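Local coordinates for magnetosome protein MamA (Magnetospirillum gryphiswaldense, PDB 3AS8) that probably serves as a tetratricopeptide-repeat scaffold on the magnetosome, recognising copies of itself and promoting assembly of a protein complex, at residues E26-L31 / I50-T55; T80-T85 / V96-K101; D131-A136 / R148-S153. One frame throughout, in Å; residues are numbered along the deposited sequence. Where two conformers were deposited one is given.

Contact 1: E26-L31 / I50-T55. With SO4 (sulfate ion), chain D.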
# COMPACT_ATOMS: atom_id res chain seq x y z
N GLU A 26 12.85 -17.37 5.16
CA GLU A 26 13.67 -18.23 4.29
C GLU A 26 13.96 -17.46 3.02
O GLU A 26 15.04 -17.61 2.45
CB GLU A 26 12.97 -19.57 4.03
CG GLU A 26 12.98 -20.52 5.27
CD GLU A 26 12.00 -21.65 5.21
OE1 GLU A 26 10.75 -21.43 5.19
OE2 GLU A 26 12.50 -22.78 5.19
N ALA A 27 13.03 -16.61 2.57
CA ALA A 27 13.31 -15.69 1.43
C ALA A 27 14.48 -14.72 1.68
O ALA A 27 15.29 -14.45 0.78
CB ALA A 27 12.03 -14.86 0.99
N VAL A 28 14.57 -14.16 2.89
CA VAL A 28 15.74 -13.32 3.26
C VAL A 28 17.01 -14.15 3.20
O VAL A 28 17.97 -13.71 2.58
CB VAL A 28 15.60 -12.68 4.67
CG1 VAL A 28 16.88 -11.83 5.05
CG2 VAL A 28 14.36 -11.86 4.73
N VAL A 29 17.00 -15.30 3.86
CA VAL A 29 18.19 -16.16 3.89
C VAL A 29 18.72 -16.48 2.46
O VAL A 29 19.90 -16.37 2.19
CB VAL A 29 17.96 -17.49 4.66
CG1 VAL A 29 19.11 -18.43 4.40
CG2 VAL A 29 17.75 -17.21 6.24
N MET A 30 17.85 -16.91 1.58
CA MET A 30 18.25 -17.23 0.21
C MET A 30 18.58 -16.01 -0.63
O MET A 30 19.60 -15.99 -1.35
CB MET A 30 17.17 -18.05 -0.50
CG MET A 30 16.85 -19.47 0.06
SD MET A 30 18.22 -20.62 -0.09
CE MET A 30 18.83 -20.69 1.58
N LEU A 31 17.72 -15.01 -0.63
CA LEU A 31 17.91 -13.89 -1.59
C LEU A 31 19.08 -13.00 -1.24
O LEU A 31 19.69 -12.39 -2.13
CB LEU A 31 16.63 -13.10 -1.89
CG LEU A 31 15.46 -13.80 -2.63
CD1 LEU A 31 14.14 -12.97 -2.62
CD2 LEU A 31 15.81 -14.39 -3.99
N ILE A 50 10.27 -6.94 0.01
CA ILE A 50 9.03 -7.46 0.66
C ILE A 50 9.39 -8.26 1.90
O ILE A 50 8.91 -8.01 2.98
CB ILE A 50 8.20 -8.28 -0.34
CG1 ILE A 50 7.48 -7.39 -1.36
CG2 ILE A 50 7.04 -9.20 0.32
CD1 ILE A 50 6.60 -8.25 -2.39
N ALA A 51 10.31 -9.19 1.73
CA ALA A 51 10.78 -10.06 2.83
C ALA A 51 11.43 -9.31 3.98
O ALA A 51 11.18 -9.66 5.14
CB ALA A 51 11.74 -11.17 2.28
N TYR A 52 12.26 -8.31 3.68
CA TYR A 52 12.85 -7.46 4.72
C TYR A 52 11.80 -6.63 5.48
O TYR A 52 11.86 -6.60 6.71
CB TYR A 52 13.89 -6.48 4.17
CG TYR A 52 15.28 -7.02 3.96
CD1 TYR A 52 15.85 -7.91 4.83
CD2 TYR A 52 16.05 -6.56 2.87
CE1 TYR A 52 17.17 -8.36 4.67
CE2 TYR A 52 17.37 -7.03 2.67
CZ TYR A 52 17.92 -7.93 3.57
OH TYR A 52 19.20 -8.39 3.37
N VAL A 53 10.78 -6.11 4.78
CA VAL A 53 9.73 -5.39 5.49
C VAL A 53 8.92 -6.33 6.43
O VAL A 53 8.55 -5.95 7.53
CB VAL A 53 8.77 -4.67 4.53
CG1 VAL A 53 7.54 -4.05 5.28
CG2 VAL A 53 9.58 -3.57 3.77
N LYS A 54 8.64 -7.53 5.95
CA LYS A 54 7.84 -8.51 6.68
C LYS A 54 8.58 -8.97 7.92
O LYS A 54 7.98 -9.27 8.92
CB LYS A 54 7.50 -9.73 5.74
CG LYS A 54 6.35 -9.49 4.71
CD LYS A 54 4.95 -9.27 5.36
CE LYS A 54 3.86 -9.01 4.31
NZ LYS A 54 2.46 -8.96 4.97
N THR A 55 9.90 -9.03 7.86
CA THR A 55 10.71 -9.52 8.95
C THR A 55 11.29 -8.42 9.80
O THR A 55 12.06 -8.71 10.73
CB THR A 55 11.88 -10.46 8.49
OG1 THR A 55 12.64 -9.78 7.48
CG2 THR A 55 11.27 -11.83 7.92
S SO4 D . 1.77 -12.43 6.96
O1 SO4 D . 2.15 -13.83 7.12
O2 SO4 D . 0.96 -12.06 8.12
O3 SO4 D . 2.95 -11.55 6.93
O4 SO4 D . 1.05 -12.23 5.69
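In the tetratricopeptide-repeat array, Val28 on helix 24-31 meets Ala51, Tyr52 and Thr55 of segment 50-55. The two short segments run at 133° to each other, and their axes come within 9.0 Å. Val28 has the largest share of the contact and spreads its two methyls over different partners. CG1 lies anti to the backbone N (chi1 178°) and comes to 3.5 Å from CE1 of Tyr52, the two side chains crossing at about a right angle. CG2 packs 3.7 Å from CB of Ala51 and passes OG1 of Thr55. CB of Ala27 adds a methyl-to-methyl contact with CB of Ala51 at 3.9 Å. An alanine in place of Val28 would probably open a gap beside the Tyr52 ring and leave the CB of Ala51 less well covered. No hydrogen bond crosses between the segments. Within 50-55, OG1 of Thr55 gives a 2.8 Å bond to O of Ala51. N of Thr55 reaches the same oxygen from the other face of its plane, so two donors grip this carbonyl. The Tyr52 hydroxyl is hydrogen-bonded to Glu32, and the Tyr52 side chain also touches Arg60 and Leu64 of helix 58-71. Apolar packing of this kind between successive helices, with alanines among the touching residues, is consistent with the tetratricopeptide-repeat fold.

Contact 2: T80-T85 / V96-K101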
# COMPACT_ATOMS: atom_id res chain seq x y z
N THR A 80 3.16 -0.51 -5.73
CA THR A 80 2.10 -0.87 -4.78
C THR A 80 2.69 -1.14 -3.41
O THR A 80 2.29 -0.49 -2.39
CB THR A 80 1.27 -2.07 -5.26
OG1 THR A 80 0.78 -1.79 -6.57
CG2 THR A 80 0.06 -2.37 -4.34
N VAL A 81 3.70 -2.02 -3.35
CA VAL A 81 4.37 -2.33 -2.07
C VAL A 81 4.95 -1.09 -1.45
O VAL A 81 4.74 -0.75 -0.28
CB VAL A 81 5.59 -3.28 -2.25
CG1 VAL A 81 6.14 -3.65 -0.83
CG2 VAL A 81 5.22 -4.52 -3.06
N LEU A 82 5.75 -0.39 -2.25
CA LEU A 82 6.47 0.71 -1.72
C LEU A 82 5.51 1.83 -1.29
O LEU A 82 5.64 2.36 -0.20
CB LEU A 82 7.46 1.24 -2.70
CG LEU A 82 8.35 2.41 -2.34
CD1 LEU A 82 9.10 2.10 -0.97
CD2 LEU A 82 9.34 2.77 -3.58
N GLY A 83 4.52 2.16 -2.13
CA GLY A 83 3.53 3.19 -1.79
C GLY A 83 2.78 2.82 -0.54
O GLY A 83 2.63 3.64 0.36
N LEU A 84 2.29 1.60 -0.45
CA LEU A 84 1.63 1.18 0.79
C LEU A 84 2.52 1.22 2.03
O LEU A 84 2.05 1.54 3.16
CB LEU A 84 0.96 -0.23 0.63
CG LEU A 84 -0.20 -0.22 -0.39
CD1 LEU A 84 -0.74 -1.65 -0.68
CD2 LEU A 84 -1.32 0.79 0.13
N THR A 85 3.78 0.83 1.84
CA THR A 85 4.72 0.82 2.94
C THR A 85 4.98 2.24 3.43
O THR A 85 4.98 2.46 4.63
CB THR A 85 6.03 0.07 2.66
OG1 THR A 85 5.73 -1.29 2.36
CG2 THR A 85 6.90 0.06 3.92
N VAL A 96 2.26 9.44 -2.24
CA VAL A 96 1.23 9.95 -3.12
C VAL A 96 1.44 9.64 -4.61
O VAL A 96 0.56 9.05 -5.25
CB VAL A 96 0.97 11.48 -2.82
CG1 VAL A 96 0.37 12.16 -3.98
CG2 VAL A 96 0.14 11.57 -1.54
N PRO A 97 2.62 10.02 -5.16
CA PRO A 97 2.84 9.74 -6.59
C PRO A 97 2.77 8.25 -6.96
O PRO A 97 2.28 7.92 -8.04
CB PRO A 97 4.25 10.30 -6.88
CG PRO A 97 4.65 11.08 -5.68
CD PRO A 97 3.73 10.77 -4.54
N LEU A 98 3.22 7.38 -6.08
CA LEU A 98 3.20 5.96 -6.36
C LEU A 98 1.75 5.45 -6.38
O LEU A 98 1.35 4.73 -7.28
CB LEU A 98 4.05 5.19 -5.30
CG LEU A 98 5.60 5.46 -5.29
CD1 LEU A 98 6.29 4.94 -3.99
CD2 LEU A 98 6.28 4.90 -6.51
N LEU A 99 0.99 5.81 -5.34
CA LEU A 99 -0.41 5.40 -5.27
C LEU A 99 -1.29 6.01 -6.39
O LEU A 99 -2.20 5.34 -6.83
CB LEU A 99 -1.02 5.66 -3.87
CG LEU A 99 -0.33 4.97 -2.72
CD1 LEU A 99 -0.95 5.42 -1.36
CD2 LEU A 99 -0.27 3.43 -2.82
N VAL A 100 -1.07 7.27 -6.81
CA VAL A 100 -1.73 7.79 -7.99
C VAL A 100 -1.49 6.90 -9.18
O VAL A 100 -2.40 6.60 -9.94
CB VAL A 100 -1.32 9.27 -8.26
CG1 VAL A 100 -1.84 9.86 -9.68
CG2 VAL A 100 -1.78 10.15 -7.08
N LYS A 101 -0.24 6.47 -9.38
CA LYS A 101 0.09 5.71 -10.56
C LYS A 101 -0.49 4.33 -10.47
O LYS A 101 -1.04 3.79 -11.44
CB LYS A 101 1.62 5.65 -10.70
CG LYS A 101 2.13 4.78 -11.87
CD LYS A 101 3.69 4.61 -11.76
CE LYS A 101 4.31 4.18 -13.07
NZ LYS A 101 4.38 5.23 -14.07
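Leu98 and Leu99 of helix 92-105 pack on Leu82, Gly83 and Leu84 of helix 76-88. These are consecutive helices, packed together in the tetratricopeptide-repeat region. The segment axes approach to 8.4 Å at 134°. The contacts between side chains are all apolar. CD1 of Leu98 touches Leu82 at CG, 3.7 Å away, and also meets its CD2. CD2 of Leu99 meets CD2 of Leu84 at 4.1 Å, with the side chains at about a right angle. Side chain also meets backbone. Leu99 CD2 rests 3.9 Å from the carbonyl carbon of Gly83, and Leu98 CD1 lies 3.8 Å from the N of Gly83. The CA atoms of Gly83 and Leu98 are 5.4 Å apart. Gly83 has no side chain, and the two leucines lie against its backbone. No hydrogen bond joins the segments. Beyond them, Leu82 also touches Leu65 and Ile69 of helix 58-71, and Leu84 touches Asn111 and Arg115 of helix 110-122. Cohesion here therefore rests on leucine methyls and a bare glycine backbone, with shape rather than polar pairing setting the fit.

Contact 3: D131-A136 / R148-S153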
# COMPACT_ATOMS: atom_id res chain seq x y z
N ASP A 131 -12.07 13.51 -2.83
CA ASP A 131 -12.14 12.98 -4.19
C ASP A 131 -11.75 11.49 -4.20
O ASP A 131 -12.47 10.63 -4.72
CB ASP A 131 -11.19 13.78 -5.12
CG ASP A 131 -11.71 15.20 -5.48
OD1 ASP A 131 -10.94 15.90 -6.13
OD2 ASP A 131 -12.86 15.61 -5.14
N SER A 132 -10.62 11.16 -3.59
CA SER A 132 -10.14 9.77 -3.56
C SER A 132 -11.05 8.87 -2.72
O SER A 132 -11.44 7.77 -3.17
CB SER A 132 -8.65 9.73 -3.08
OG SER A 132 -7.82 9.90 -4.22
N PHE A 133 -11.46 9.32 -1.54
CA PHE A 133 -12.44 8.61 -0.72
C PHE A 133 -13.76 8.35 -1.44
O PHE A 133 -14.31 7.26 -1.37
CB PHE A 133 -12.72 9.30 0.63
CG PHE A 133 -11.55 9.37 1.58
CD1 PHE A 133 -10.74 8.26 1.83
CD2 PHE A 133 -11.26 10.57 2.27
CE1 PHE A 133 -9.68 8.33 2.74
CE2 PHE A 133 -10.19 10.63 3.17
CZ PHE A 133 -9.39 9.50 3.40
N LYS A 134 -14.25 9.31 -2.22
CA LYS A 134 -15.41 9.04 -3.02
C LYS A 134 -15.29 8.00 -4.15
O LYS A 134 -16.23 7.27 -4.40
CB LYS A 134 -15.96 10.34 -3.53
CG LYS A 134 -16.57 11.12 -2.35
CD LYS A 134 -17.33 12.38 -2.82
CE LYS A 134 -17.90 13.14 -1.60
NZ LYS A 134 -18.56 14.36 -2.08
N ILE A 135 -14.11 7.90 -4.74
CA ILE A 135 -13.80 6.85 -5.68
C ILE A 135 -13.72 5.51 -4.99
O ILE A 135 -14.23 4.53 -5.49
CB ILE A 135 -12.52 7.20 -6.45
CG1 ILE A 135 -12.72 8.48 -7.26
CG2 ILE A 135 -12.14 6.06 -7.41
CD1 ILE A 135 -11.42 9.11 -7.85
N ALA A 136 -13.05 5.44 -3.84
CA ALA A 136 -13.09 4.24 -3.04
C ALA A 136 -14.49 3.76 -2.63
O ALA A 136 -14.81 2.55 -2.62
CB ALA A 136 -12.21 4.44 -1.78
N ARG A 148 -16.57 7.78 7.17
CA ARG A 148 -15.95 8.38 8.35
C ARG A 148 -14.74 9.22 7.95
O ARG A 148 -14.58 10.35 8.38
CB ARG A 148 -15.61 7.29 9.36
CG ARG A 148 -15.00 7.76 10.66
CD ARG A 148 -15.34 6.82 11.86
NE ARG A 148 -16.63 6.08 11.83
CZ ARG A 148 -17.77 6.41 12.45
NH1 ARG A 148 -17.89 7.55 13.11
NH2 ARG A 148 -18.83 5.62 12.36
N ALA A 149 -13.90 8.68 7.08
CA ALA A 149 -12.72 9.40 6.60
C ALA A 149 -13.19 10.68 5.86
O ALA A 149 -12.61 11.75 6.02
CB ALA A 149 -11.83 8.48 5.66
N ILE A 150 -14.26 10.58 5.10
CA ILE A 150 -14.73 11.74 4.33
C ILE A 150 -15.29 12.79 5.30
O ILE A 150 -15.03 13.99 5.15
CB ILE A 150 -15.87 11.37 3.34
CG1 ILE A 150 -15.36 10.67 2.11
CG2 ILE A 150 -16.61 12.68 2.82
CD1 ILE A 150 -16.59 9.86 1.41
N ALA A 151 -16.05 12.34 6.31
CA ALA A 151 -16.58 13.24 7.38
C ALA A 151 -15.48 14.02 8.05
O ALA A 151 -15.55 15.23 8.23
CB ALA A 151 -17.32 12.41 8.45
N TYR A 152 -14.42 13.32 8.44
CA TYR A 152 -13.29 13.97 9.11
C TYR A 152 -12.58 14.99 8.20
O TYR A 152 -12.17 16.02 8.65
CB TYR A 152 -12.31 12.91 9.70
CG TYR A 152 -11.28 13.50 10.65
CD1 TYR A 152 -11.64 14.50 11.57
CD2 TYR A 152 -9.91 13.07 10.64
CE1 TYR A 152 -10.74 15.07 12.42
CE2 TYR A 152 -8.97 13.64 11.54
CZ TYR A 152 -9.41 14.64 12.42
OH TYR A 152 -8.57 15.26 13.29
N SER A 153 -12.45 14.71 6.91
CA SER A 153 -11.75 15.63 6.03
C SER A 153 -12.62 16.93 5.93
O SER A 153 -12.12 18.03 5.99
CB SER A 153 -11.56 14.99 4.68
OG SER A 153 -10.65 13.89 4.62
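Phe133 of helix 126-139 reaches across to Ala149, Ile150 and Ser153 of helix 144-156. The segments run nearly antiparallel, at 162°, and their axes approach to 9.6 Å. Starting at its root, CB of Phe133 meets CG1 of Ile150 at 3.3 Å, a close contact. CD1 of the same isoleucine lies farther off, at 4.0 Å. The two side chains slide past each other in opposite directions. CG of Phe133 is anti to the carbonyl carbon (chi1 -64°), which brings it to the limit of contact with Ile150 CG1 and Ala149 CB. From there the ring lies against Ala149. Its CD1 and CD2 are each about as far from the alanine CB as the other, and the approach tightens toward the tip. CE1 is 3.6 Å from Ala149 CB, and CZ is 3.5 Å from it. The methyl thus sits over one face, displaced toward the rim, in a CH-pi contact 3.6 Å from the ring centroid and 15° off the ring normal. CE2 also faces OG of Ser153, which lies at the ring edge, in its plane, 3.6 Å away. That hydroxyl is hydrogen-bonded to Asp121, so its polar need is met elsewhere. Ile150 also meets a second residue: its CD1 touches CG of Lys134 at 4.0 Å, the two side chains crossing at about a right angle. No hydrogen bond spans the segments. The two helices are a consecutive, nearly antiparallel pair of the tetratricopeptide-repeat array, set between further helices. Helix 110-122 packs on 126-139 through Ser132 and Ala136, while helix 160-183 covers 144-156 through Ile150 and Ala151.

The three contacts follow one another along the chain, and each joins a different pair of helices. The centre of contact 2 lies about 6 Å from the centre of the chain. Contacts 1 and 3 lie on opposite sides of that centre, their own centres about 35 Å apart. All three are mainly buried, but contacts 1 and 3 each include one exposed residue, Thr55 and Lys134. Contact 2 has none and has only aliphatic side chains, set partly against glycine backbone, whereas the outer two bring in an aromatic ring and a hydroxyl. Contact 3 is closest to antiparallel. Contacts 1 and 2 touch where Ile50 packs on Val81; contact 3 touches neither.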